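Local structure of G/U mismatch-specific DNA glycosylase (Deinococcus radiodurans, 2C2Q) at residues Glu50-Arg55 / Asn166-Glu171; Thr121-Ala126 / Leu137-Gln142. The protein is a DNA glycosylase of the uracil-DNA glycosylase superfamily. The protein carries 1 engineered substitution. All coordinates share one frame; numbering follows the deposited sequence.

Contact 1. Residues Glu50-Arg55 / Asn166-Glu171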
loop_
_atom_site.group_PDB
_atom_site.type_symbol
_atom_site.label_atom_id
_atom_site.label_comp_id
_atom_site.label_asym_id
_atom_site.label_seq_id
_atom_site.Cartn_x
_atom_site.Cartn_y
_atom_site.Cartn_z
ATOM N N GLU A 50 3.885 7.982 -15.144
ATOM C CA GLU A 50 4.181 6.655 -15.751
ATOM C C GLU A 50 4.038 5.492 -14.740
ATOM O O GLU A 50 4.253 4.312 -15.083
ATOM C CB GLU A 50 5.578 6.645 -16.346
ATOM C CG GLU A 50 5.726 7.665 -17.466
ATOM C CD GLU A 50 7.067 7.566 -18.151
ATOM O OE1 GLU A 50 8.100 7.805 -17.481
ATOM O OE2 GLU A 50 7.090 7.240 -19.367
ATOM N N ASN A 51 3.782 5.825 -13.466
ATOM C CA ASN A 51 3.539 4.805 -12.472
ATOM C C ASN A 51 2.157 4.218 -12.760
ATOM O O ASN A 51 1.208 4.982 -12.935
ATOM C CB ASN A 51 3.580 5.398 -11.024
ATOM C CG ASN A 51 3.567 4.292 -9.991
ATOM O OD1 ASN A 51 2.592 3.534 -9.916
ATOM N ND2 ASN A 51 4.660 4.140 -9.228
ATOM N N LYS A 52 2.034 2.879 -12.806
ATOM C CA LYS A 52 0.782 2.207 -13.256
ATOM C C LYS A 52 -0.263 2.043 -12.129
ATOM O O LYS A 52 -1.321 1.471 -12.347
ATOM C CB LYS A 52 1.069 0.770 -13.788
ATOM C CG LYS A 52 2.105 0.699 -14.877
ATOM C CD LYS A 52 2.165 -0.755 -15.466
ATOM C CE LYS A 52 3.508 -1.338 -15.120
ATOM N NZ LYS A 52 4.591 -0.647 -15.836
ATOM N N PHE A 53 0.024 2.538 -10.893
ATOM C CA PHE A 53 -0.850 2.227 -9.779
ATOM C C PHE A 53 -2.333 2.621 -10.016
ATOM O O PHE A 53 -3.220 1.760 -9.808
ATOM C CB PHE A 53 -0.340 3.003 -8.555
ATOM C CG PHE A 53 -1.137 2.746 -7.298
ATOM C CD1 PHE A 53 -0.887 1.653 -6.476
ATOM C CD2 PHE A 53 -2.097 3.700 -6.874
ATOM C CE1 PHE A 53 -1.622 1.475 -5.277
ATOM C CE2 PHE A 53 -2.818 3.498 -5.697
ATOM C CZ PHE A 53 -2.596 2.411 -4.922
ATOM N N TRP A 54 -2.617 3.883 -10.337
ATOM C CA TRP A 54 -4.014 4.386 -10.475
ATOM C C TRP A 54 -4.787 3.662 -11.610
ATOM O O TRP A 54 -5.901 3.184 -11.380
ATOM C CB TRP A 54 -4.085 5.880 -10.601
ATOM C CG TRP A 54 -3.572 6.540 -9.352
ATOM C CD1 TRP A 54 -2.429 7.239 -9.236
ATOM C CD2 TRP A 54 -4.166 6.486 -8.017
ATOM N NE1 TRP A 54 -2.262 7.680 -7.930
ATOM C CE2 TRP A 54 -3.277 7.197 -7.147
ATOM C CE3 TRP A 54 -5.320 5.888 -7.468
ATOM C CZ2 TRP A 54 -3.562 7.415 -5.792
ATOM C CZ3 TRP A 54 -5.591 6.071 -6.095
ATOM C CH2 TRP A 54 -4.702 6.829 -5.277
ATOM N N ARG A 55 -4.094 3.464 -12.721
ATOM C CA ARG A 55 -4.639 2.626 -13.851
ATOM C C ARG A 55 -4.960 1.224 -13.340
ATOM O O ARG A 55 -6.046 0.686 -13.618
ATOM C CB ARG A 55 -3.580 2.531 -14.932
ATOM C CG ARG A 55 -3.898 1.708 -16.194
ATOM C CD ARG A 55 -2.717 1.920 -17.219
ATOM N NE ARG A 55 -1.945 3.113 -16.786
ATOM C CZ ARG A 55 -0.622 3.277 -16.898
ATOM N NH1 ARG A 55 0.136 2.346 -17.496
ATOM N NH2 ARG A 55 -0.049 4.395 -16.434
ATOM N N ASN A 166 8.691 -4.234 -17.301
ATOM C CA ASN A 166 9.522 -5.307 -16.774
ATOM C C ASN A 166 8.822 -6.530 -16.149
ATOM O O ASN A 166 8.182 -7.385 -16.831
ATOM C CB ASN A 166 10.338 -4.586 -15.665
ATOM C CG ASN A 166 11.686 -5.205 -15.349
ATOM O OD1 ASN A 166 12.143 -5.093 -14.192
ATOM N ND2 ASN A 166 12.361 -5.816 -16.355
ATOM N N HIS A 167 9.007 -6.565 -14.827
ATOM C CA HIS A 167 8.603 -7.620 -13.915
ATOM C C HIS A 167 7.149 -7.470 -13.467
ATOM O O HIS A 167 6.612 -8.318 -12.752
ATOM C CB HIS A 167 9.486 -7.547 -12.684
ATOM C CG HIS A 167 10.904 -7.939 -12.933
ATOM N ND1 HIS A 167 11.972 -7.244 -12.401
ATOM C CD2 HIS A 167 11.434 -8.962 -13.650
ATOM C CE1 HIS A 167 13.100 -7.822 -12.784
ATOM N NE2 HIS A 167 12.801 -8.868 -13.538
ATOM N N PHE A 168 6.514 -6.396 -13.906
ATOM C CA PHE A 168 5.150 -6.155 -13.541
ATOM C C PHE A 168 4.251 -7.302 -14.016
ATOM O O PHE A 168 4.432 -7.823 -15.130
ATOM C CB PHE A 168 4.675 -4.826 -14.129
ATOM C CG PHE A 168 3.280 -4.519 -13.780
ATOM C CD1 PHE A 168 2.949 -4.186 -12.444
ATOM C CD2 PHE A 168 2.272 -4.603 -14.730
ATOM C CE1 PHE A 168 1.640 -3.936 -12.104
ATOM C CE2 PHE A 168 0.937 -4.344 -14.405
ATOM C CZ PHE A 168 0.612 -3.996 -13.071
ATOM N N ARG A 169 3.318 -7.731 -13.163
ATOM C CA ARG A 169 2.346 -8.759 -13.565
ATOM C C ARG A 169 1.006 -8.390 -12.971
ATOM O O ARG A 169 0.954 -8.043 -11.791
ATOM C CB ARG A 169 2.726 -10.134 -13.029
ATOM C CG ARG A 169 3.914 -10.797 -13.738
ATOM C CD ARG A 169 3.660 -11.067 -15.214
ATOM N NE ARG A 169 4.839 -11.712 -15.819
ATOM C CZ ARG A 169 5.978 -11.103 -16.195
ATOM N NH1 ARG A 169 6.185 -9.794 -16.010
ATOM N NH2 ARG A 169 6.943 -11.847 -16.761
ATOM N N LEU A 170 -0.053 -8.505 -13.764
ATOM C CA LEU A 170 -1.395 -8.121 -13.315
ATOM C C LEU A 170 -2.012 -9.170 -12.426
ATOM O O LEU A 170 -2.889 -8.861 -11.595
ATOM C CB LEU A 170 -2.313 -7.804 -14.493
ATOM C CG LEU A 170 -2.265 -6.421 -15.141
ATOM C CD1 LEU A 170 -2.947 -6.374 -16.525
ATOM C CD2 LEU A 170 -2.967 -5.381 -14.163
ATOM N N GLU A 171 -1.609 -10.435 -12.596
ATOM C CA GLU A 171 -2.295 -11.503 -11.862
ATOM C C GLU A 171 -2.475 -11.190 -10.360
ATOM O O GLU A 171 -3.600 -11.335 -9.872
ATOM C CB GLU A 171 -1.608 -12.869 -12.002
ATOM C CG GLU A 171 -2.499 -14.012 -11.520
ATOM C CD GLU A 171 -1.870 -15.377 -11.791
ATOM O OE1 GLU A 171 -0.625 -15.434 -12.035
ATOM O OE2 GLU A 171 -2.615 -16.390 -11.733
#
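Lys52 lays the end of its aliphatic chain over one face of the Phe168 ring. This CH-pi contact is centred on CE, which stands 3.7 Å from the ring centroid and 24° off the normal. It sits nearer the attached side of the ring, since Lys52 CE is 3.5 Å from Phe168 CG; CD follows over the CD2-CE2 side. The two side chains run past each other in opposite directions, and bends at chi3 (-114°) and chi4 (-68°) turn the lysine chain at the ring and carry its ammonium beyond it to a hydrogen bond with His165 ND1. Each segment also has polar bonds of its own. Asn51 OD1 takes the amide of Phe53 (N to OD1 2.9 Å), capping the helix start just past Lys52, and also bonds to Thr160 OG1. Arg169 folds back so that its NH1 reaches both Asn166 O, at 3.2 Å on a lone pair, and Phe168 O, at 2.8 Å from above the carbonyl plane, bridging these two carbonyls within the loop. The contact joins the residue just before helix 53-59 to the loop leading into helix 171-188, where Phe168 also touches Thr56 of the former helix and Trp173 of the latter.

Contact 2. Residues Thr121-Ala126 / Leu137-Gln142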
loop_
_atom_site.group_PDB
_atom_site.type_symbol
_atom_site.label_atom_id
_atom_site.label_comp_id
_atom_site.label_asym_id
_atom_site.label_seq_id
_atom_site.Cartn_x
_atom_site.Cartn_y
_atom_site.Cartn_z
ATOM N N THR A 121 2.815 -2.801 -2.033
ATOM C CA THR A 121 2.831 -2.552 -3.505
ATOM C C THR A 121 4.206 -2.763 -4.132
ATOM O O THR A 121 4.431 -2.380 -5.268
ATOM C CB THR A 121 2.311 -1.130 -3.828
ATOM O OG1 THR A 121 3.212 -0.159 -3.212
ATOM C CG2 THR A 121 0.913 -0.925 -3.143
ATOM N N SER A 122 5.130 -3.302 -3.363
ATOM C CA SER A 122 6.405 -3.784 -3.921
ATOM C C SER A 122 7.024 -4.806 -2.977
ATOM O O SER A 122 6.773 -4.821 -1.774
ATOM C CB SER A 122 7.386 -2.620 -4.139
ATOM O OG SER A 122 7.699 -2.037 -2.871
ATOM N N LYS A 123 7.843 -5.698 -3.523
ATOM C CA LYS A 123 8.661 -6.532 -2.642
ATOM C C LYS A 123 9.495 -5.794 -1.594
ATOM O O LYS A 123 9.539 -6.219 -0.450
ATOM C CB LYS A 123 9.561 -7.416 -3.505
ATOM C CG LYS A 123 8.748 -8.362 -4.327
ATOM C CD LYS A 123 9.604 -9.631 -4.528
ATOM C CE LYS A 123 8.890 -10.583 -5.452
ATOM N NZ LYS A 123 9.761 -11.799 -5.621
ATOM N N ARG A 124 10.135 -4.678 -1.966
ATOM C CA ARG A 124 10.972 -3.963 -1.041
ATOM C C ARG A 124 10.272 -3.493 0.239
ATOM O O ARG A 124 10.816 -3.628 1.335
ATOM C CB ARG A 124 11.577 -2.741 -1.758
ATOM C CG ARG A 124 12.569 -1.954 -0.868
ATOM C CD ARG A 124 13.746 -2.811 -0.376
ATOM N NE ARG A 124 14.649 -2.083 0.562
ATOM C CZ ARG A 124 15.743 -1.377 0.210
ATOM N NH1 ARG A 124 16.060 -1.221 -1.071
ATOM N NH2 ARG A 124 16.487 -0.780 1.142
ATOM N N GLY A 125 9.092 -2.914 0.101
ATOM C CA GLY A 125 8.312 -2.532 1.263
ATOM C C GLY A 125 8.000 -3.750 2.131
ATOM O O GLY A 125 8.164 -3.685 3.348
ATOM N N ALA A 126 7.577 -4.854 1.507
ATOM C CA ALA A 126 7.233 -6.080 2.239
ATOM C C ALA A 126 8.500 -6.608 2.954
ATOM O O ALA A 126 8.476 -6.951 4.132
ATOM C CB ALA A 126 6.646 -7.138 1.291
ATOM N N LEU A 137 10.144 -13.661 -1.320
ATOM C CA LEU A 137 8.726 -13.320 -1.257
ATOM C C LEU A 137 8.010 -13.630 -2.556
ATOM O O LEU A 137 8.362 -13.078 -3.604
ATOM C CB LEU A 137 8.549 -11.827 -0.912
ATOM C CG LEU A 137 9.025 -11.431 0.481
ATOM C CD1 LEU A 137 9.205 -9.931 0.640
ATOM C CD2 LEU A 137 8.103 -12.023 1.535
ATOM N N PRO A 138 7.005 -14.504 -2.523
ATOM C CA PRO A 138 6.138 -14.656 -3.694
ATOM C C PRO A 138 5.157 -13.478 -3.763
ATOM O O PRO A 138 4.933 -12.833 -2.746
ATOM C CB PRO A 138 5.408 -15.980 -3.408
ATOM C CG PRO A 138 5.283 -15.991 -1.905
ATOM C CD PRO A 138 6.608 -15.414 -1.429
ATOM N N TYR A 139 4.617 -13.211 -4.945
ATOM C CA TYR A 139 3.502 -12.293 -5.123
ATOM C C TYR A 139 2.190 -12.957 -4.686
ATOM O O TYR A 139 2.032 -14.179 -4.806
ATOM C CB TYR A 139 3.405 -11.909 -6.583
ATOM C CG TYR A 139 4.547 -11.024 -7.037
ATOM C CD1 TYR A 139 4.807 -9.821 -6.394
ATOM C CD2 TYR A 139 5.395 -11.412 -8.090
ATOM C CE1 TYR A 139 5.848 -8.995 -6.788
ATOM C CE2 TYR A 139 6.449 -10.590 -8.506
ATOM C CZ TYR A 139 6.654 -9.367 -7.851
ATOM O OH TYR A 139 7.676 -8.534 -8.218
ATOM N N GLY A 140 1.233 -12.162 -4.213
ATOM C CA GLY A 140 -0.050 -12.691 -3.740
ATOM C C GLY A 140 -0.136 -12.793 -2.227
ATOM O O GLY A 140 0.698 -12.232 -1.484
ATOM N N PRO A 141 -1.124 -13.551 -1.729
ATOM C CA PRO A 141 -1.305 -13.647 -0.306
ATOM C C PRO A 141 -0.132 -14.306 0.277
ATOM O O PRO A 141 0.450 -15.200 -0.347
ATOM C CB PRO A 141 -2.540 -14.548 -0.116
ATOM C CG PRO A 141 -3.094 -14.742 -1.378
ATOM C CD PRO A 141 -2.108 -14.343 -2.476
ATOM N N GLN A 142 0.232 -13.880 1.459
ATOM C CA GLN A 142 1.327 -14.487 2.160
ATOM C C GLN A 142 0.760 -15.419 3.221
ATOM O O GLN A 142 -0.358 -15.207 3.689
ATOM C CB GLN A 142 2.183 -13.424 2.792
ATOM C CG GLN A 142 2.644 -12.358 1.783
ATOM C CD GLN A 142 3.717 -12.901 0.807
ATOM O OE1 GLN A 142 4.825 -13.268 1.225
ATOM N NE2 GLN A 142 3.385 -12.939 -0.464
#
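Lys123 reaches from the first turn of helix 123-130 to Leu137 and Tyr139, in the residues leading into edge strand 140-141. Its NZ donates to Leu137 O at 2.8 Å, nearly along the C=O axis (166°), in the one hydrogen bond that joins the two segments. The Lys123 and Tyr139 side chains cross at about a right angle, the lysine lying over one ring face. Here the CH-pi contact is made by Lys123 CE, 3.9 Å from the ring centroid and closest to the phenol end, with CZ at 3.5 Å; NZ adds a longer cation-pi contact at 4.8 Å from that centroid. Beyond CG the lysine is fully extended, which lets CE pass over the ring while NZ goes on to the carbonyl. Apolar packing adds Ala126 CB against Leu137 CD1 at 3.8 Å, nearly one helical turn further along. Within 137-142, Gln142 NE2 bonds to both Pro138 O and Gly140 O, the latter at 3.0 Å and almost straight (172°), so its amide bridges the carbonyls on either side of Tyr139. The lysine nitrogen, with a further weak bond to Thr134 O, is thus held by backbone carbonyls and a ring face, neutral but electron-rich groups that probably stabilise its positive charge.

Overall arrangement
Contact 2 is nested inside the chain loop that contact 1 closes: 121-126 and 137-142 both fall between 50-55 and 166-171. The centres lie about 14 Å apart, and the two touch where Phe53 CE1 packs against Thr121 CG2 at 4.1 Å. Contact 2 lies beside the mixed sheet, joining helix 123-130, which follows strand 117-120, to the residues leading into edge strand 140-141. Contact 1 involves the entry to helix 53-59 and the loop after strand 153-156. Helix 171-188 is common ground, since Trp173 meets both Phe168 and Thr121 and Pro172 touches Tyr139. Distant parts of the uracil-DNA glycosylase superfamily fold thereby converge at the start of helix 171-188.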